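Local coordinates for ribonuclease H (Uncultured organism, PDB 3U3G), which probably cleaves the RNA strand of RNA/DNA hybrids, as an RNase H1 homologue recovered from compost, at residues N46-E58 with L96-R110. Numbering follows the deposited sequence.
Sequences NVAEYEALIRALE and LKEKFAKIAHIKMER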
ATOM      1  N   ASN A  46      -5.968   7.511  -7.208  1.00 17.67           N
ATOM      2  CA  ASN A  46      -6.184   7.452  -5.770  1.00 16.30           C
ATOM      3  C   ASN A  46      -6.789   6.117  -5.336  1.00 10.85           C
ATOM      4  O   ASN A  46      -6.439   5.592  -4.285  1.00 12.75           O
ATOM      5  CB  ASN A  46      -7.053   8.613  -5.297  1.00 17.07           C
ATOM      6  CG  ASN A  46      -6.270   9.897  -5.127  1.00 23.38           C
ATOM      7  OD1 ASN A  46      -5.045   9.883  -4.968  1.00 24.28           O
ATOM      8  ND2 ASN A  46      -6.985  11.015  -5.078  1.00 24.61           N
ATOM      9  N   VAL A  47      -7.680   5.579  -6.163  1.00 12.69           N
ATOM     10  CA  VAL A  47      -8.194   4.241  -5.919  1.00 11.58           C
ATOM     11  C   VAL A  47      -7.087   3.196  -5.964  1.00 12.85           C
ATOM     12  O   VAL A  47      -6.977   2.383  -5.041  1.00 10.90           O
ATOM     13  CB  VAL A  47      -9.362   3.873  -6.831  1.00 10.40           C
ATOM     14  CG1 VAL A  47      -9.649   2.365  -6.770  1.00 15.39           C
ATOM     15  CG2 VAL A  47     -10.603   4.669  -6.427  1.00 13.30           C
ATOM     16  N   ALA A  48      -6.197   3.296  -6.953  1.00 10.63           N
ATOM     17  CA  ALA A  48      -5.033   2.416  -7.001  1.00  7.59           C
ATOM     18  C   ALA A  48      -4.141   2.489  -5.764  1.00  9.24           C
ATOM     19  O   ALA A  48      -3.708   1.457  -5.270  1.00  9.95           O
ATOM     20  CB  ALA A  48      -4.227   2.628  -8.292  1.00 10.31           C
ATOM     21  N   GLU A  49      -3.886   3.691  -5.242  1.00  9.89           N
ATOM     22  CA  GLU A  49      -3.114   3.811  -4.009  1.00  9.55           C
ATOM     23  C   GLU A  49      -3.787   3.059  -2.864  1.00  8.98           C
ATOM     24  O   GLU A  49      -3.123   2.422  -2.037  1.00  9.16           O
ATOM     25  CB  GLU A  49      -2.934   5.279  -3.607  1.00 10.65           C
ATOM     26  CG  GLU A  49      -1.933   6.080  -4.457  1.00 15.82           C
ATOM     27  CD  GLU A  49      -0.544   6.212  -3.816  1.00 34.73           C
ATOM     28  OE1 GLU A  49      -0.148   5.358  -2.987  1.00 25.47           O
ATOM     29  OE2 GLU A  49       0.184   7.157  -4.187  1.00 26.92           O
ATOM     30  N   TYR A  50      -5.109   3.200  -2.763  1.00 10.13           N
ATOM     31  CA  TYR A  50      -5.845   2.524  -1.694  1.00  9.70           C
ATOM     32  C   TYR A  50      -5.868   1.012  -1.908  1.00  8.37           C
ATOM     33  O   TYR A  50      -5.677   0.253  -0.958  1.00  7.82           O
ATOM     34  CB  TYR A  50      -7.280   3.045  -1.611  1.00  7.77           C
ATOM     35  CG  TYR A  50      -7.476   4.278  -0.746  1.00  7.97           C
ATOM     36  CD1 TYR A  50      -6.624   5.369  -0.834  1.00 10.52           C
ATOM     37  CD2 TYR A  50      -8.566   4.382   0.108  1.00  8.35           C
ATOM     38  CE1 TYR A  50      -6.821   6.498  -0.047  1.00  8.92           C
ATOM     39  CE2 TYR A  50      -8.805   5.530   0.828  1.00  9.06           C
ATOM     40  CZ  TYR A  50      -7.916   6.575   0.772  1.00 10.74           C
ATOM     41  OH  TYR A  50      -8.117   7.686   1.577  1.00 12.02           O
ATOM     42  N   GLU A  51      -5.982   0.585  -3.161  1.00  9.47           N
ATOM     43  CA  GLU A  51      -5.937  -0.846  -3.455  1.00  8.26           C
ATOM     44  C   GLU A  51      -4.573  -1.436  -3.104  1.00  9.00           C
ATOM     45  O   GLU A  51      -4.481  -2.595  -2.714  1.00  7.94           O
ATOM     46  CB  GLU A  51      -6.274  -1.123  -4.923  1.00  9.14           C
ATOM     47  CG  GLU A  51      -7.717  -0.885  -5.346  1.00 11.87           C
ATOM     48  CD  GLU A  51      -8.678  -1.983  -4.899  1.00 18.55           C
ATOM     49  OE1 GLU A  51      -8.347  -2.780  -3.977  1.00 13.47           O
ATOM     50  OE2 GLU A  51      -9.812  -1.992  -5.435  1.00 20.28           O
ATOM     51  N   ALA A  52      -3.500  -0.667  -3.270  1.00  8.47           N
ATOM     52  CA  ALA A  52      -2.185  -1.175  -2.924  1.00  6.67           C
ATOM     53  C   ALA A  52      -2.063  -1.412  -1.425  1.00  5.88           C
ATOM     54  O   ALA A  52      -1.492  -2.419  -0.993  1.00  7.68           O
ATOM     55  CB  ALA A  52      -1.101  -0.216  -3.405  1.00  8.22           C
ATOM     56  N   LEU A  53      -2.655  -0.524  -0.620  1.00  7.07           N
ATOM     57  CA  LEU A  53      -2.722  -0.761   0.823  1.00  9.28           C
ATOM     58  C   LEU A  53      -3.536  -2.022   1.160  1.00  5.83           C
ATOM     59  O   LEU A  53      -3.140  -2.799   2.035  1.00  6.98           O
ATOM     60  CB  LEU A  53      -3.312   0.451   1.555  1.00 10.42           C
ATOM     61  CG  LEU A  53      -2.480   1.724   1.600  1.00 14.86           C
ATOM     62  CD1 LEU A  53      -3.365   2.903   1.994  1.00 21.24           C
ATOM     63  CD2 LEU A  53      -1.355   1.538   2.604  1.00 16.80           C
ATOM     64  N   ILE A  54      -4.702  -2.170   0.530  1.00  7.07           N
ATOM     65  CA  ILE A  54      -5.514  -3.364   0.751  1.00  7.09           C
ATOM     66  C   ILE A  54      -4.725  -4.643   0.417  1.00  6.60           C
ATOM     67  O   ILE A  54      -4.725  -5.599   1.184  1.00  6.67           O
ATOM     68  CB  ILE A  54      -6.823  -3.272  -0.038  1.00  6.75           C
ATOM     69  CG1 ILE A  54      -7.675  -2.138   0.543  1.00  8.71           C
ATOM     70  CG2 ILE A  54      -7.571  -4.595   0.005  1.00  8.55           C
ATOM     71  CD1 ILE A  54      -8.876  -1.787  -0.296  1.00  9.27           C
ATOM     72  N   ARG A  55      -3.972  -4.605  -0.674  1.00  6.26           N
ATOM     73  CA  ARG A  55      -3.134  -5.727  -1.063  1.00  7.18           C
ATOM     74  C   ARG A  55      -1.999  -5.968  -0.080  1.00  7.64           C
ATOM     75  O   ARG A  55      -1.757  -7.108   0.307  1.00  6.88           O
ATOM     76  CB  ARG A  55      -2.585  -5.535  -2.474  1.00  7.11           C
ATOM     77  CG  ARG A  55      -1.490  -6.523  -2.879  1.00  7.33           C
ATOM     78  CD  ARG A  55      -1.952  -7.995  -2.915  1.00  8.30           C
ATOM     79  NE  ARG A  55      -0.882  -8.887  -3.402  1.00  7.69           N
ATOM     80  CZ  ARG A  55      -0.662  -9.143  -4.685  1.00  7.75           C
ATOM     81  NH1 ARG A  55       0.399  -9.859  -5.044  1.00 10.02           N
ATOM     82  NH2 ARG A  55      -1.508  -8.698  -5.606  1.00  7.61           N
ATOM     83  N   ALA A  56      -1.374  -4.899   0.418  1.00  6.25           N
ATOM     84  CA  ALA A  56      -0.356  -5.089   1.459  1.00  7.25           C
ATOM     85  C   ALA A  56      -0.911  -5.752   2.714  1.00  6.75           C
ATOM     86  O   ALA A  56      -0.279  -6.640   3.289  1.00  7.38           O
ATOM     87  CB  ALA A  56       0.329  -3.769   1.805  1.00  7.87           C
ATOM     88  N   LEU A  57      -2.110  -5.334   3.128  1.00  6.43           N
ATOM     89  CA  LEU A  57      -2.767  -5.957   4.279  1.00  7.39           C
ATOM     90  C   LEU A  57      -3.121  -7.431   4.056  1.00  6.62           C
ATOM     91  O   LEU A  57      -3.029  -8.233   4.994  1.00  7.71           O
ATOM     92  CB  LEU A  57      -4.006  -5.155   4.682  1.00  8.14           C
ATOM     93  CG  LEU A  57      -3.644  -3.768   5.215  1.00  7.49           C
ATOM     94  CD1 LEU A  57      -4.916  -2.928   5.287  1.00 10.42           C
ATOM     95  CD2 LEU A  57      -3.015  -3.857   6.615  1.00 13.85           C
ATOM     96  N   GLU A  58      -3.431  -7.794   2.813  1.00  5.33           N
ATOM     97  CA  GLU A  58      -3.631  -9.187   2.438  1.00  6.90           C
ATOM     98  C   GLU A  58      -2.318  -9.967   2.480  1.00  6.84           C
ATOM     99  O   GLU A  58      -2.252 -11.073   3.035  1.00  6.99           O
ATOM    100  CB  GLU A  58      -4.271  -9.246   1.050  1.00  8.83           C
ATOM    101  CG  GLU A  58      -4.264 -10.599   0.362  1.00 12.29           C
ATOM    102  CD  GLU A  58      -5.473 -11.442   0.693  1.00 12.32           C
ATOM    103  OE1 GLU A  58      -6.127 -11.154   1.729  1.00 14.65           O
ATOM    104  OE2 GLU A  58      -5.619 -12.518   0.051  1.00 11.80           O
ATOM    105  N   LEU A  96     -13.512   7.218  -2.479  1.00 11.72           N
ATOM    106  CA  LEU A  96     -12.542   6.602  -1.570  1.00 11.08           C
ATOM    107  C   LEU A  96     -13.142   6.153  -0.237  1.00 11.49           C
ATOM    108  O   LEU A  96     -12.468   5.512   0.571  1.00 10.47           O
ATOM    109  CB  LEU A  96     -11.383   7.568  -1.318  1.00 10.58           C
ATOM    110  CG  LEU A  96     -10.473   7.886  -2.507  1.00 11.58           C
ATOM    111  CD1 LEU A  96      -9.417   8.904  -2.108  1.00 14.39           C
ATOM    112  CD2 LEU A  96      -9.834   6.611  -3.037  1.00 11.77           C
ATOM    113  N   LYS A  97     -14.354   6.603   0.053  1.00 12.23           N
ATOM    114  CA  LYS A  97     -14.904   6.477   1.407  1.00 10.92           C
ATOM    115  C   LYS A  97     -15.196   5.031   1.808  1.00 11.14           C
ATOM    116  O   LYS A  97     -14.842   4.597   2.911  1.00 10.43           O
ATOM    117  CB  LYS A  97     -16.144   7.373   1.571  1.00 14.89           C
ATOM    118  CG  LYS A  97     -15.791   8.867   1.624  1.00 16.86           C
ATOM    119  CD  LYS A  97     -16.796   9.675   2.421  1.00 28.29           C
ATOM    120  CE  LYS A  97     -16.511  11.162   2.289  1.00 32.35           C
ATOM    121  NZ  LYS A  97     -17.659  11.996   2.746  1.00 39.41           N
ATOM    122  N   GLU A  98     -15.627   4.225   0.853  1.00 10.58           N
ATOM    123  CA  GLU A  98     -15.880   2.835   1.167  0.50 11.16           C
ATOM    124  C   GLU A  98     -14.592   2.044   1.384  1.00  9.02           C
ATOM    125  O   GLU A  98     -14.451   1.354   2.400  1.00  9.70           O
ATOM    126  CB  GLU A  98     -16.834   2.185   0.160  0.50 14.71           C
ATOM    127  CG  GLU A  98     -18.296   2.286   0.601  0.50 18.55           C
ATOM    128  CD  GLU A  98     -19.290   2.025  -0.511  0.50 16.97           C
ATOM    129  OE1 GLU A  98     -20.351   2.694  -0.523  0.50 11.01           O
ATOM    130  OE2 GLU A  98     -19.113   1.021  -1.228  0.50 22.18           O
ATOM    131  N   LYS A  99     -13.587   2.279   0.545  1.00 10.29           N
ATOM    132  CA  LYS A  99     -12.303   1.627   0.735  1.00  8.86           C
ATOM    133  C   LYS A  99     -11.590   2.105   1.997  1.00  8.08           C
ATOM    134  O   LYS A  99     -10.925   1.329   2.689  1.00  8.16           O
ATOM    135  CB  LYS A  99     -11.420   1.782  -0.504  1.00 10.21           C
ATOM    136  CG  LYS A  99     -11.865   0.898  -1.665  1.00 12.02           C
ATOM    137  CD  LYS A  99     -11.274   1.362  -2.998  1.00 15.66           C
ATOM    138  CE  LYS A  99     -12.060   0.798  -4.185  1.00 23.91           C
ATOM    139  NZ  LYS A  99     -12.114  -0.675  -4.184  1.00 26.98           N
ATOM    140  N   PHE A 100     -11.784   3.372   2.348  1.00  8.19           N
ATOM    141  CA  PHE A 100     -11.184   3.885   3.560  1.00  8.40           C
ATOM    142  C   PHE A 100     -11.698   3.125   4.786  1.00  8.28           C
ATOM    143  O   PHE A 100     -10.932   2.721   5.664  1.00  8.16           O
ATOM    144  CB  PHE A 100     -11.500   5.377   3.722  1.00  8.30           C
ATOM    145  CG  PHE A 100     -10.845   6.000   4.913  1.00  9.21           C
ATOM    146  CD1 PHE A 100      -9.510   6.379   4.854  1.00 10.47           C
ATOM    147  CD2 PHE A 100     -11.460   5.954   6.149  1.00  8.33           C
ATOM    148  CE1 PHE A 100      -8.850   6.832   5.981  1.00 10.74           C
ATOM    149  CE2 PHE A 100     -10.798   6.414   7.282  1.00 11.74           C
ATOM    150  CZ  PHE A 100      -9.491   6.847   7.191  1.00 10.76           C
ATOM    151  N   ALA A 101     -13.020   2.961   4.856  1.00  8.54           N
ATOM    152  CA  ALA A 101     -13.635   2.231   5.966  1.00  7.61           C
ATOM    153  C   ALA A 101     -13.199   0.767   6.011  1.00 10.27           C
ATOM    154  O   ALA A 101     -12.912   0.214   7.073  1.00  8.70           O
ATOM    155  CB  ALA A 101     -15.162   2.325   5.873  1.00  8.98           C
ATOM    156  N   LYS A 102     -13.067   0.183   4.828  1.00  6.86           N
ATOM    157  CA  LYS A 102     -12.643  -1.209   4.718  1.00  9.78           C
ATOM    158  C   LYS A 102     -11.208  -1.389   5.235  1.00  8.82           C
ATOM    159  O   LYS A 102     -10.958  -2.239   6.090  1.00  9.05           O
ATOM    160  CB  LYS A 102     -12.734  -1.634   3.258  1.00  9.80           C
ATOM    161  CG  LYS A 102     -12.154  -3.009   2.961  1.00  8.43           C
ATOM    162  CD  LYS A 102     -12.420  -3.419   1.523  1.00  8.43           C
ATOM    163  CE  LYS A 102     -11.613  -4.663   1.162  1.00  9.97           C
ATOM    164  NZ  LYS A 102     -11.919  -5.128  -0.232  1.00 10.81           N
ATOM    165  N   ILE A 103     -10.308  -0.492   4.820  1.00  8.31           N
ATOM    166  CA  ILE A 103      -8.933  -0.513   5.287  1.00  9.83           C
ATOM    167  C   ILE A 103      -8.853  -0.319   6.794  1.00  9.41           C
ATOM    168  O   ILE A 103      -8.139  -1.031   7.490  1.00  9.15           O
ATOM    169  CB  ILE A 103      -8.093   0.575   4.592  1.00  7.98           C
ATOM    170  CG1 ILE A 103      -7.868   0.207   3.125  1.00  8.59           C
ATOM    171  CG2 ILE A 103      -6.773   0.797   5.324  1.00 10.98           C
ATOM    172  CD1 ILE A 103      -7.446   1.361   2.241  1.00  9.56           C
ATOM    173  N   ALA A 104      -9.611   0.640   7.305  1.00  9.33           N
ATOM    174  CA  ALA A 104      -9.568   0.912   8.736  1.00 12.17           C
ATOM    175  C   ALA A 104      -9.986  -0.315   9.536  1.00  9.37           C
ATOM    176  O   ALA A 104      -9.372  -0.650  10.544  1.00 12.63           O
ATOM    177  CB  ALA A 104     -10.449   2.103   9.073  1.00 11.37           C
ATOM    178  N   HIS A 105     -10.998  -1.029   9.058  1.00  9.39           N
ATOM    179  CA  HIS A 105     -11.458  -2.196   9.779  1.00 10.34           C
ATOM    180  C   HIS A 105     -10.454  -3.351   9.681  1.00  9.85           C
ATOM    181  O   HIS A 105     -10.142  -4.019  10.675  1.00 10.19           O
ATOM    182  CB  HIS A 105     -12.831  -2.623   9.264  1.00 11.26           C
ATOM    183  CG  HIS A 105     -13.426  -3.764  10.026  1.00 13.85           C
ATOM    184  ND1 HIS A 105     -14.177  -3.593  11.169  1.00 19.81           N
ATOM    185  CD2 HIS A 105     -13.217  -5.093   9.911  1.00 12.19           C
ATOM    186  CE1 HIS A 105     -14.477  -4.777  11.673  1.00 15.01           C
ATOM    187  NE2 HIS A 105     -13.832  -5.696  10.981  1.00 15.29           N
ATOM    188  N   ILE A 106      -9.915  -3.575   8.492  1.00  8.43           N
ATOM    189  CA  ILE A 106      -8.911  -4.616   8.317  1.00  8.93           C
ATOM    190  C   ILE A 106      -7.689  -4.355   9.185  1.00  9.79           C
ATOM    191  O   ILE A 106      -7.160  -5.272   9.797  1.00 10.11           O
ATOM    192  CB  ILE A 106      -8.493  -4.711   6.849  1.00  7.48           C
ATOM    193  CG1 ILE A 106      -9.655  -5.236   6.001  1.00  8.77           C
ATOM    194  CG2 ILE A 106      -7.290  -5.650   6.690  1.00 11.18           C
ATOM    195  CD1 ILE A 106      -9.428  -5.088   4.505  1.00 10.62           C
ATOM    196  N   LYS A 107      -7.195  -3.121   9.175  1.00  9.68           N
ATOM    197  CA  LYS A 107      -6.003  -2.813   9.950  1.00 10.94           C
ATOM    198  C   LYS A 107      -6.232  -3.028  11.441  1.00 11.80           C
ATOM    199  O   LYS A 107      -5.431  -3.682  12.111  1.00 12.56           O
ATOM    200  CB  LYS A 107      -5.527  -1.385   9.678  1.00 16.54           C
ATOM    201  CG  LYS A 107      -4.263  -1.022  10.426  1.00 19.49           C
ATOM    202  CD  LYS A 107      -4.276   0.444  10.828  1.00 27.36           C
ATOM    203  CE  LYS A 107      -4.503   0.582  12.320  1.00 36.89           C
ATOM    204  NZ  LYS A 107      -3.927  -0.582  13.039  1.00 34.84           N
ATOM    205  N   MET A 108      -7.378  -2.584  11.941  1.00 11.59           N
ATOM    206  CA  MET A 108      -7.733  -2.842  13.335  1.00 13.17           C
ATOM    207  C   MET A 108      -7.808  -4.328  13.673  1.00 14.59           C
ATOM    208  O   MET A 108      -7.417  -4.752  14.757  1.00 17.09           O
ATOM    209  CB  MET A 108      -9.041  -2.138  13.707  1.00 14.73           C
ATOM    210  CG  MET A 108      -9.473  -2.362  15.141  1.00 22.83           C
ATOM    211  SD  MET A 108      -8.568  -1.337  16.321  1.00 37.93           S
ATOM    212  CE  MET A 108      -9.302   0.271  16.008  1.00 31.56           C
ATOM    213  N   GLU A 109      -8.329  -5.118  12.777  1.00 13.55           N
ATOM    214  CA  GLU A 109      -8.513  -6.529  13.008  1.00 16.33           C
ATOM    215  C   GLU A 109      -7.206  -7.283  12.916  1.00 14.68           C
ATOM    216  O   GLU A 109      -6.977  -8.111  13.710  1.00 19.36           O
ATOM    217  CB  GLU A 109      -9.529  -7.075  12.000  1.00 17.60           C
ATOM    218  CG  GLU A 109      -9.570  -8.594  11.876  1.00 29.14           C
ATOM    219  CD  GLU A 109     -10.669  -9.048  11.009  1.00 39.66           C
ATOM    220  OE1 GLU A 109     -10.463  -9.176   9.807  1.00 37.44           O
ATOM    221  OE2 GLU A 109     -11.756  -9.158  11.563  1.00 47.80           O
ATOM    222  N   ARG A 110      -6.401  -7.029  11.899  1.00 12.36           N
ATOM    223  CA  ARG A 110      -5.198  -7.838  11.626  1.00 12.48           C
ATOM    224  C   ARG A 110      -3.936  -7.290  12.287  1.00 13.08           C
ATOM    225  O   ARG A 110      -3.053  -8.019  12.599  1.00 15.38           O
ATOM    226  CB  ARG A 110      -4.914  -7.911  10.122  1.00 14.20           C
ATOM    227  CG  ARG A 110      -5.915  -8.667   9.327  1.00 14.64           C
ATOM    228  CD  ARG A 110      -5.472  -8.873   7.860  1.00 12.98           C
ATOM    229  NE  ARG A 110      -6.648  -9.220   7.183  1.00 12.14           N
ATOM    230  CZ  ARG A 110      -6.875  -9.047   5.911  1.00 13.84           C
ATOM    231  NH1 ARG A 110      -5.948  -8.583   5.117  1.00 10.09           N
ATOM    232  NH2 ARG A 110      -8.068  -9.299   5.430  1.00 14.30           N
TER
HETATM  233  O   HOH W   1      -6.756  -6.962   2.788  1.00 13.38           O
HETATM  234  O   HOH W   2      -8.349 -10.041   2.579  1.00 14.42           O
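Leu96 lays its CD2 methyl over the middle of the Tyr50 ring, 3.9 Å from the centroid and 6° off the ring normal, a CH-pi contact. Along the ring's edge come Lys99 CB and Phe100 CB, while Ile103 CD1 approaches CD2 of the ring obliquely, so the tyrosine is a knob in a hole made by these four residues. Ile103 in turn fits among Tyr50, Leu53, Ile54 and Leu57; its CG1, beside the backbone N (chi1 -71°), meets Ile54 CG1 at a tight 3.5 Å. Further on, Leu57 CD1 rests on Ile106 CG2. Lys99 is the third knob: its chain passes Val47 CG1, then bends at the last torsion (chi4 -58°) to bring NZ within 2.9 Å of Glu51 OE2, a salt bridge in which NZ comes from above the carboxylate plane. Two nearly parallel helices, 10.3 Å apart at their axes, are joined this way in the RNase H fold, where helix 45-60 packs against strands 17-26 and 32-41 of the central mixed sheet. At the C-terminal ends, Arg110 NH1 gives a weak hydrogen bond to Leu57 O (2.9 Å), and Ile106 CG2 lies over one guanidinium face. Two waters extend this grip, one linking NH1 to Ile54 O, the other NH2 to Glu58 OE1. Tyr50 OH is hydrogen-bonded to Gln84 OE1. Replacing Tyr50 by an alanine would probably open a gap under the Leu96 methyl and leave Gln84 OE1 without that partner. Met85 of helix 79-85 touches Tyr50, Leu53 and Ile103, and Val91 packs on Tyr50 and Phe100.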